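Long-range contact in HTH-type transcriptional repressor NemR (Escherichia coli, PDB 4YZE), which represses transcription of the nemRA-gloA operon by binding the NemR box and responds to electrophiles and reactive chlorine species such as bleach: residues A[74-88]-A[138-152]. The protein carries 5 engineered substitutions. Sequence-based numbering, arbitrary orientation.
Sequences TELLQSGEGNYRDRI and LLSQALENGRENHSL. Engineered in segment 138-152: S151 (natural residue Cys).
Y84 lays one face of its ring over N145, whose CB stands 3.5 Å from the ring centroid and only 13° off the ring normal, a CH-pi contact. N145 OD1 accepts from Q141 NE2. At the ring edge sits the N149 amide, with ND2 3.2 Å from Y84 CE2. The tyrosine CG lies anti to the carbonyl carbon (chi1 -66°), which carries the ring across helix 138-148, from CB beside A142 O and G146 CA to OH near N145 ND2. Replacing Y84 by an alanine would probably uncover N145 CB and leave the N149 amide without the ring edge against which it rests.

Deeper in, I88 CD1 meets L143 CD2 at 3.5 Å, the two side chains crossing at about a right angle, and also touches A142 CB and L152 CD2. L77 CD1 packs 4.0 Å from L139 CD2, while T74 OG1, already bonded to H70 O, lies against L138 CD1. Helix 74-79 runs nearly parallel to helix 138-148, whereas helix 84-88 returns at 152°.

N83 and D86 form a capping box at the start of helix 84-88, and a Schellman motif with H150 as C-prime residue closes helix 138-148. The engineered S151, whose N bonds to G146 O within that motif, also donates from OG to N149 OD1 at 2.6 Å and approaches N83 CB. R87 ties the turn to itself, NE and NH2 gripping G82 O side-on and NH1 reaching L77 O.

With no hydrogen bond across the interface, the chemistry implies that apolar and ring contacts join helices 54-79 and 84-97 to helix 122-148, whose 138-152 part belongs to the tetracyclin repressor-like C-terminal domain, while polar side chains bond within each segment or outside both, as R85 NE does to I196 O.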
ATOM      1  N   THR A  74      12.994 -12.266 -12.193  1.00 44.28           N
ATOM      2  CA  THR A  74      14.156 -12.246 -13.077  1.00 51.44           C
ATOM      3  C   THR A  74      13.866 -13.014 -14.365  1.00 54.93           C
ATOM      4  O   THR A  74      14.140 -12.525 -15.459  1.00 51.03           O
ATOM      5  CB  THR A  74      15.411 -12.853 -12.422  1.00 55.69           C
ATOM      6  OG1 THR A  74      15.741 -12.130 -11.233  1.00 55.32           O
ATOM      7  CG2 THR A  74      16.596 -12.773 -13.391  1.00 60.69           C
ATOM      8  N   GLU A  75      13.309 -14.213 -14.227  1.00 57.43           N
ATOM      9  CA  GLU A  75      12.970 -15.029 -15.383  1.00 65.37           C
ATOM     10  C   GLU A  75      11.948 -14.320 -16.261  1.00 66.20           C
ATOM     11  O   GLU A  75      12.020 -14.388 -17.489  1.00 49.54           O
ATOM     12  CB  GLU A  75      12.447 -16.393 -14.933  1.00 70.61           C
ATOM     13  CG  GLU A  75      13.424 -17.139 -14.029  1.00 80.85           C
ATOM     14  CD  GLU A  75      12.910 -18.496 -13.578  1.00 90.76           C
ATOM     15  OE1 GLU A  75      12.140 -18.551 -12.590  1.00 90.07           O
ATOM     16  OE2 GLU A  75      13.289 -19.508 -14.208  1.00 98.04           O
ATOM     17  N   LEU A  76      11.001 -13.631 -15.629  1.00 58.41           N
ATOM     18  CA  LEU A  76       9.965 -12.914 -16.366  1.00 59.06           C
ATOM     19  C   LEU A  76      10.578 -11.782 -17.190  1.00 56.80           C
ATOM     20  O   LEU A  76      10.263 -11.625 -18.367  1.00 59.66           O
ATOM     21  CB  LEU A  76       8.927 -12.344 -15.397  1.00 62.97           C
ATOM     22  CG  LEU A  76       7.466 -12.146 -15.809  1.00 70.10           C
ATOM     23  CD1 LEU A  76       6.874 -10.961 -15.064  1.00 66.91           C
ATOM     24  CD2 LEU A  76       7.277 -11.976 -17.315  1.00 76.93           C
ATOM     25  N   LEU A  77      11.461 -11.004 -16.572  1.00 53.89           N
ATOM     26  CA  LEU A  77      11.986  -9.800 -17.209  1.00 55.52           C
ATOM     27  C   LEU A  77      13.199 -10.032 -18.109  1.00 60.06           C
ATOM     28  O   LEU A  77      13.387  -9.307 -19.089  1.00 56.31           O
ATOM     29  CB  LEU A  77      12.321  -8.751 -16.152  1.00 45.03           C
ATOM     30  CG  LEU A  77      11.111  -8.277 -15.359  1.00 43.89           C
ATOM     31  CD1 LEU A  77      11.536  -7.225 -14.361  1.00 39.56           C
ATOM     32  CD2 LEU A  77      10.020  -7.747 -16.297  1.00 37.71           C
ATOM     33  N   GLN A  78      14.021 -11.021 -17.774  1.00 67.89           N
ATOM     34  CA  GLN A  78      15.284 -11.228 -18.481  1.00 75.17           C
ATOM     35  C   GLN A  78      15.152 -12.176 -19.658  1.00 82.27           C
ATOM     36  O   GLN A  78      15.957 -12.125 -20.591  1.00 87.75           O
ATOM     37  CB  GLN A  78      16.367 -11.754 -17.538  1.00 76.27           C
ATOM     38  CG  GLN A  78      16.991 -10.713 -16.618  1.00 77.52           C
ATOM     39  CD  GLN A  78      18.244 -11.242 -15.931  1.00 85.86           C
ATOM     40  OE1 GLN A  78      18.574 -12.426 -16.036  1.00 84.75           O
ATOM     41  NE2 GLN A  78      18.943 -10.365 -15.223  1.00 90.70           N
ATOM     42  N   SER A  79      14.146 -13.044 -19.622  1.00 78.44           N
ATOM     43  CA  SER A  79      14.013 -14.057 -20.663  1.00 82.44           C
ATOM     44  C   SER A  79      12.573 -14.483 -20.933  1.00 83.06           C
ATOM     45  O   SER A  79      12.335 -15.571 -21.458  1.00 85.81           O
ATOM     46  CB  SER A  79      14.873 -15.277 -20.329  1.00 85.75           C
ATOM     47  OG  SER A  79      16.247 -14.931 -20.269  1.00 88.46           O
ATOM     48  N   GLY A  80      11.620 -13.620 -20.586  1.00 80.98           N
ATOM     49  CA  GLY A  80      10.217 -13.884 -20.865  1.00 81.98           C
ATOM     50  C   GLY A  80       9.887 -13.785 -22.345  1.00 91.02           C
ATOM     51  O   GLY A  80      10.769 -13.539 -23.173  1.00 96.93           O
ATOM     52  N   GLU A  81       8.617 -13.977 -22.686  1.00 90.87           N
ATOM     53  CA  GLU A  81       8.187 -13.915 -24.083  1.00 91.79           C
ATOM     54  C   GLU A  81       7.997 -12.472 -24.589  1.00 89.19           C
ATOM     55  O   GLU A  81       7.273 -11.679 -23.976  1.00 84.29           O
ATOM     56  CB  GLU A  81       6.905 -14.731 -24.286  1.00 88.62           C
ATOM     57  N   GLY A  82       8.645 -12.144 -25.709  1.00 85.91           N
ATOM     58  CA  GLY A  82       8.519 -10.829 -26.319  1.00 79.73           C
ATOM     59  C   GLY A  82       9.629  -9.866 -25.935  1.00 74.48           C
ATOM     60  O   GLY A  82      10.676 -10.284 -25.430  1.00 78.39           O
ATOM     61  N   ASN A  83       9.402  -8.573 -26.161  1.00 61.92           N
ATOM     62  CA  ASN A  83      10.410  -7.566 -25.832  1.00 53.21           C
ATOM     63  C   ASN A  83      10.289  -7.036 -24.407  1.00 53.18           C
ATOM     64  O   ASN A  83       9.392  -7.446 -23.647  1.00 53.87           O
ATOM     65  CB  ASN A  83      10.431  -6.421 -26.872  1.00 58.97           C
ATOM     66  CG  ASN A  83       9.103  -5.636 -26.947  1.00 60.84           C
ATOM     67  OD1 ASN A  83       8.327  -5.572 -25.984  1.00 51.93           O
ATOM     68  ND2 ASN A  83       8.862  -5.009 -28.098  1.00 53.70           N
ATOM     69  N   TYR A  84      11.185  -6.128 -24.033  1.00 47.37           N
ATOM     70  CA  TYR A  84      11.174  -5.622 -22.661  1.00 51.61           C
ATOM     71  C   TYR A  84       9.888  -4.896 -22.303  1.00 51.65           C
ATOM     72  O   TYR A  84       9.511  -4.868 -21.146  1.00 47.90           O
ATOM     73  CB  TYR A  84      12.385  -4.740 -22.384  1.00 44.48           C
ATOM     74  CG  TYR A  84      13.663  -5.521 -22.438  1.00 58.00           C
ATOM     75  CD1 TYR A  84      13.985  -6.418 -21.434  1.00 45.22           C
ATOM     76  CD2 TYR A  84      14.538  -5.388 -23.511  1.00 56.64           C
ATOM     77  CE1 TYR A  84      15.145  -7.153 -21.482  1.00 53.65           C
ATOM     78  CE2 TYR A  84      15.703  -6.116 -23.565  1.00 59.78           C
ATOM     79  CZ  TYR A  84      16.001  -6.998 -22.553  1.00 61.25           C
ATOM     80  OH  TYR A  84      17.166  -7.724 -22.612  1.00 72.45           O
ATOM     81  N   ARG A  85       9.218  -4.297 -23.283  1.00 52.47           N
ATOM     82  CA  ARG A  85       7.962  -3.647 -22.967  1.00 45.21           C
ATOM     83  C   ARG A  85       6.917  -4.721 -22.640  1.00 53.65           C
ATOM     84  O   ARG A  85       6.200  -4.597 -21.635  1.00 42.11           O
ATOM     85  CB  ARG A  85       7.490  -2.730 -24.096  1.00 46.41           C
ATOM     86  CG  ARG A  85       6.184  -2.017 -23.783  1.00 44.33           C
ATOM     87  CD  ARG A  85       5.826  -0.971 -24.807  1.00 45.83           C
ATOM     88  NE  ARG A  85       4.526  -0.361 -24.534  1.00 45.72           N
ATOM     89  CZ  ARG A  85       3.355  -0.921 -24.837  1.00 46.91           C
ATOM     90  NH1 ARG A  85       3.305  -2.116 -25.417  1.00 48.24           N
ATOM     91  NH2 ARG A  85       2.225  -0.286 -24.562  1.00 47.10           N
ATOM     92  N   ASP A  86       6.848  -5.770 -23.467  1.00 45.44           N
ATOM     93  CA  ASP A  86       5.921  -6.877 -23.230  1.00 47.91           C
ATOM     94  C   ASP A  86       6.137  -7.497 -21.851  1.00 44.27           C
ATOM     95  O   ASP A  86       5.183  -7.865 -21.153  1.00 44.75           O
ATOM     96  CB  ASP A  86       6.103  -7.969 -24.282  1.00 56.41           C
ATOM     97  CG  ASP A  86       5.831  -7.482 -25.696  1.00 65.79           C
ATOM     98  OD1 ASP A  86       5.016  -6.545 -25.875  1.00 62.29           O
ATOM     99  OD2 ASP A  86       6.430  -8.061 -26.631  1.00 74.86           O
ATOM    100  N   ARG A  87       7.399  -7.629 -21.464  1.00 45.35           N
ATOM    101  CA  ARG A  87       7.723  -8.273 -20.199  1.00 52.23           C
ATOM    102  C   ARG A  87       7.304  -7.413 -19.013  1.00 46.30           C
ATOM    103  O   ARG A  87       6.760  -7.910 -18.039  1.00 46.92           O
ATOM    104  CB  ARG A  87       9.208  -8.620 -20.145  1.00 55.90           C
ATOM    105  CG  ARG A  87       9.591  -9.679 -21.171  1.00 61.46           C
ATOM    106  CD  ARG A  87      11.098  -9.803 -21.279  1.00 65.52           C
ATOM    107  NE  ARG A  87      11.508 -10.315 -22.582  1.00 75.89           N
ATOM    108  CZ  ARG A  87      12.744 -10.701 -22.882  1.00 76.27           C
ATOM    109  NH1 ARG A  87      13.702 -10.643 -21.965  1.00 69.14           N
ATOM    110  NH2 ARG A  87      13.016 -11.152 -24.099  1.00 80.78           N
ATOM    111  N   ILE A  88       7.535  -6.114 -19.113  1.00 44.35           N
ATOM    112  CA  ILE A  88       7.071  -5.209 -18.078  1.00 48.29           C
ATOM    113  C   ILE A  88       5.547  -5.246 -17.933  1.00 52.07           C
ATOM    114  O   ILE A  88       5.038  -5.319 -16.804  1.00 48.75           O
ATOM    115  CB  ILE A  88       7.587  -3.794 -18.312  1.00 47.64           C
ATOM    116  CG1 ILE A  88       9.080  -3.762 -18.002  1.00 40.68           C
ATOM    117  CG2 ILE A  88       6.860  -2.794 -17.426  1.00 50.15           C
ATOM    118  CD1 ILE A  88       9.776  -2.506 -18.465  1.00 37.45           C
ATOM    119  N   LEU A 138      15.298  -4.811 -10.607  1.00 37.55           N
ATOM    120  CA  LEU A 138      14.996  -5.624 -11.783  1.00 42.27           C
ATOM    121  C   LEU A 138      14.168  -4.849 -12.825  1.00 44.96           C
ATOM    122  O   LEU A 138      14.451  -4.918 -14.037  1.00 41.98           O
ATOM    123  CB  LEU A 138      14.298  -6.923 -11.391  1.00 44.55           C
ATOM    124  CG  LEU A 138      15.201  -7.988 -10.764  1.00 50.44           C
ATOM    125  CD1 LEU A 138      14.368  -9.131 -10.201  1.00 43.97           C
ATOM    126  CD2 LEU A 138      16.220  -8.504 -11.787  1.00 48.95           C
ATOM    127  N   LEU A 139      13.157  -4.123 -12.349  1.00 38.21           N
ATOM    128  CA  LEU A 139      12.305  -3.308 -13.213  1.00 36.86           C
ATOM    129  C   LEU A 139      13.125  -2.210 -13.891  1.00 35.14           C
ATOM    130  O   LEU A 139      12.921  -1.904 -15.070  1.00 36.75           O
ATOM    131  CB  LEU A 139      11.163  -2.688 -12.402  1.00 35.76           C
ATOM    132  CG  LEU A 139      10.107  -3.650 -11.855  1.00 38.03           C
ATOM    133  CD1 LEU A 139       9.201  -2.955 -10.839  1.00 35.84           C
ATOM    134  CD2 LEU A 139       9.282  -4.247 -12.976  1.00 39.12           C
ATOM    135  N   SER A 140      14.049  -1.631 -13.136  1.00 35.31           N
ATOM    136  CA  SER A 140      14.933  -0.581 -13.626  1.00 36.23           C
ATOM    137  C   SER A 140      15.826  -1.086 -14.748  1.00 49.13           C
ATOM    138  O   SER A 140      15.994  -0.402 -15.763  1.00 38.61           O
ATOM    139  CB  SER A 140      15.815  -0.063 -12.495  1.00 36.53           C
ATOM    140  OG  SER A 140      16.504   1.091 -12.908  1.00 42.28           O
ATOM    141  N   GLN A 141      16.395  -2.276 -14.568  1.00 42.87           N
ATOM    142  CA  GLN A 141      17.266  -2.843 -15.589  1.00 46.86           C
ATOM    143  C   GLN A 141      16.465  -3.126 -16.870  1.00 48.59           C
ATOM    144  O   GLN A 141      16.950  -2.877 -17.987  1.00 46.39           O
ATOM    145  CB  GLN A 141      17.960  -4.103 -15.066  1.00 51.24           C
ATOM    146  CG  GLN A 141      19.056  -4.633 -15.982  1.00 59.74           C
ATOM    147  CD  GLN A 141      20.158  -3.603 -16.262  1.00 76.10           C
ATOM    148  OE1 GLN A 141      20.944  -3.263 -15.371  1.00 84.24           O
ATOM    149  NE2 GLN A 141      20.219  -3.102 -17.508  1.00 69.61           N
ATOM    150  N   ALA A 142      15.230  -3.615 -16.700  1.00 45.59           N
ATOM    151  CA  ALA A 142      14.347  -3.894 -17.841  1.00 41.20           C
ATOM    152  C   ALA A 142      14.055  -2.623 -18.622  1.00 41.94           C
ATOM    153  O   ALA A 142      14.054  -2.632 -19.859  1.00 41.29           O
ATOM    154  CB  ALA A 142      13.030  -4.537 -17.378  1.00 39.87           C
ATOM    155  N   LEU A 143      13.786  -1.535 -17.902  1.00 38.64           N
ATOM    156  CA  LEU A 143      13.497  -0.264 -18.551  1.00 45.64           C
ATOM    157  C   LEU A 143      14.706   0.216 -19.365  1.00 51.16           C
ATOM    158  O   LEU A 143      14.549   0.671 -20.499  1.00 47.77           O
ATOM    159  CB  LEU A 143      13.065   0.795 -17.537  1.00 37.66           C
ATOM    160  CG  LEU A 143      11.706   0.534 -16.860  1.00 43.63           C
ATOM    161  CD1 LEU A 143      11.608   1.319 -15.571  1.00 35.35           C
ATOM    162  CD2 LEU A 143      10.533   0.877 -17.785  1.00 39.14           C
ATOM    163  N   GLU A 144      15.899   0.107 -18.781  1.00 41.27           N
ATOM    164  CA  GLU A 144      17.127   0.568 -19.429  1.00 47.79           C
ATOM    165  C   GLU A 144      17.405  -0.275 -20.675  1.00 45.26           C
ATOM    166  O   GLU A 144      17.658   0.269 -21.751  1.00 46.98           O
ATOM    167  CB  GLU A 144      18.298   0.515 -18.442  1.00 43.76           C
ATOM    168  CG  GLU A 144      19.656   0.864 -19.033  1.00 46.35           C
ATOM    169  CD  GLU A 144      19.756   2.308 -19.489  1.00 61.26           C
ATOM    170  OE1 GLU A 144      20.689   2.622 -20.263  1.00 64.76           O
ATOM    171  OE2 GLU A 144      18.916   3.132 -19.072  1.00 54.31           O
ATOM    172  N   ASN A 145      17.306  -1.598 -20.526  1.00 45.16           N
ATOM    173  CA  ASN A 145      17.423  -2.512 -21.653  1.00 47.11           C
ATOM    174  C   ASN A 145      16.467  -2.146 -22.783  1.00 47.54           C
ATOM    175  O   ASN A 145      16.844  -2.177 -23.954  1.00 49.88           O
ATOM    176  CB  ASN A 145      17.150  -3.953 -21.216  1.00 47.61           C
ATOM    177  CG  ASN A 145      18.249  -4.514 -20.336  1.00 52.82           C
ATOM    178  OD1 ASN A 145      19.377  -4.033 -20.357  1.00 54.26           O
ATOM    179  ND2 ASN A 145      17.923  -5.547 -19.566  1.00 55.50           N
ATOM    180  N   GLY A 146      15.227  -1.827 -22.415  1.00 45.58           N
ATOM    181  CA  GLY A 146      14.186  -1.481 -23.362  1.00 46.00           C
ATOM    182  C   GLY A 146      14.538  -0.221 -24.130  1.00 47.30           C
ATOM    183  O   GLY A 146      14.247  -0.122 -25.330  1.00 49.09           O
ATOM    184  N   ARG A 147      15.166   0.742 -23.451  1.00 46.69           N
ATOM    185  CA  ARG A 147      15.637   1.936 -24.148  1.00 50.99           C
ATOM    186  C   ARG A 147      16.785   1.580 -25.076  1.00 51.08           C
ATOM    187  O   ARG A 147      16.858   2.082 -26.201  1.00 58.87           O
ATOM    188  CB  ARG A 147      16.087   3.012 -23.161  1.00 51.17           C
ATOM    189  CG  ARG A 147      14.974   3.905 -22.654  1.00 47.07           C
ATOM    190  CD  ARG A 147      15.538   5.009 -21.789  1.00 45.35           C
ATOM    191  NE  ARG A 147      14.529   6.021 -21.488  1.00 55.56           N
ATOM    192  CZ  ARG A 147      14.534   6.780 -20.399  1.00 54.93           C
ATOM    193  NH1 ARG A 147      15.492   6.625 -19.490  1.00 43.36           N
ATOM    194  NH2 ARG A 147      13.580   7.686 -20.217  1.00 43.19           N
ATOM    195  N   GLU A 148      17.665   0.693 -24.616  1.00 51.42           N
ATOM    196  CA  GLU A 148      18.893   0.391 -25.354  1.00 55.17           C
ATOM    197  C   GLU A 148      18.656  -0.443 -26.611  1.00 56.59           C
ATOM    198  O   GLU A 148      19.411  -0.336 -27.569  1.00 59.61           O
ATOM    199  CB  GLU A 148      19.949  -0.246 -24.454  1.00 54.56           C
ATOM    200  CG  GLU A 148      20.425   0.681 -23.347  1.00 59.15           C
ATOM    201  CD  GLU A 148      21.748   0.256 -22.742  1.00 58.46           C
ATOM    202  OE1 GLU A 148      22.104   0.790 -21.677  1.00 56.01           O
ATOM    203  OE2 GLU A 148      22.447  -0.589 -23.339  1.00 66.10           O
ATOM    204  N   ASN A 149      17.616  -1.271 -26.614  1.00 55.38           N
ATOM    205  CA  ASN A 149      17.242  -1.943 -27.856  1.00 67.08           C
ATOM    206  C   ASN A 149      16.011  -1.348 -28.547  1.00 57.44           C
ATOM    207  O   ASN A 149      15.486  -1.948 -29.480  1.00 59.16           O
ATOM    208  CB  ASN A 149      17.108  -3.463 -27.667  1.00 68.53           C
ATOM    209  CG  ASN A 149      15.838  -3.869 -26.916  1.00 67.43           C
ATOM    210  OD1 ASN A 149      14.975  -3.046 -26.593  1.00 59.52           O
ATOM    211  ND2 ASN A 149      15.722  -5.163 -26.646  1.00 73.93           N
ATOM    212  N   HIS A 150      15.546  -0.193 -28.063  1.00 55.60           N
ATOM    213  CA  HIS A 150      14.479   0.581 -28.720  1.00 58.70           C
ATOM    214  C   HIS A 150      13.092  -0.110 -28.674  1.00 67.63           C
ATOM    215  O   HIS A 150      12.283   0.084 -29.585  1.00 61.89           O
ATOM    216  CB  HIS A 150      14.893   0.937 -30.174  1.00 59.35           C
ATOM    217  CG  HIS A 150      14.226   2.160 -30.734  1.00 59.92           C
ATOM    218  ND1 HIS A 150      14.373   3.411 -30.177  1.00 66.49           N
ATOM    219  CD2 HIS A 150      13.421   2.322 -31.811  1.00 61.81           C
ATOM    220  CE1 HIS A 150      13.685   4.293 -30.886  1.00 64.31           C
ATOM    221  NE2 HIS A 150      13.088   3.653 -31.874  1.00 61.75           N
ATOM    222  N   SER A 151      12.838  -0.898 -27.616  1.00 52.52           N
ATOM    223  CA  SER A 151      11.537  -1.546 -27.356  1.00 56.03           C
ATOM    224  C   SER A 151      10.494  -0.619 -26.739  1.00 49.49           C
ATOM    225  O   SER A 151       9.296  -0.910 -26.781  1.00 52.74           O
ATOM    226  CB  SER A 151      11.680  -2.684 -26.322  1.00 51.91           C
ATOM    227  OG  SER A 151      12.500  -3.746 -26.750  1.00 60.73           O
ATOM    228  N   LEU A 152      10.944   0.441 -26.079  1.00 48.26           N
ATOM    229  CA  LEU A 152      10.042   1.220 -25.239  1.00 46.40           C
ATOM    230  C   LEU A 152      10.612   2.581 -24.945  1.00 46.61           C
ATOM    231  O   LEU A 152      11.821   2.764 -24.958  1.00 46.73           O
ATOM    232  CB  LEU A 152       9.774   0.494 -23.917  1.00 44.17           C
ATOM    233  CG  LEU A 152      10.976   0.030 -23.085  1.00 48.87           C
ATOM    234  CD1 LEU A 152      11.547   1.152 -22.220  1.00 49.09           C
ATOM    235  CD2 LEU A 152      10.603  -1.159 -22.211  1.00 52.02           C
TER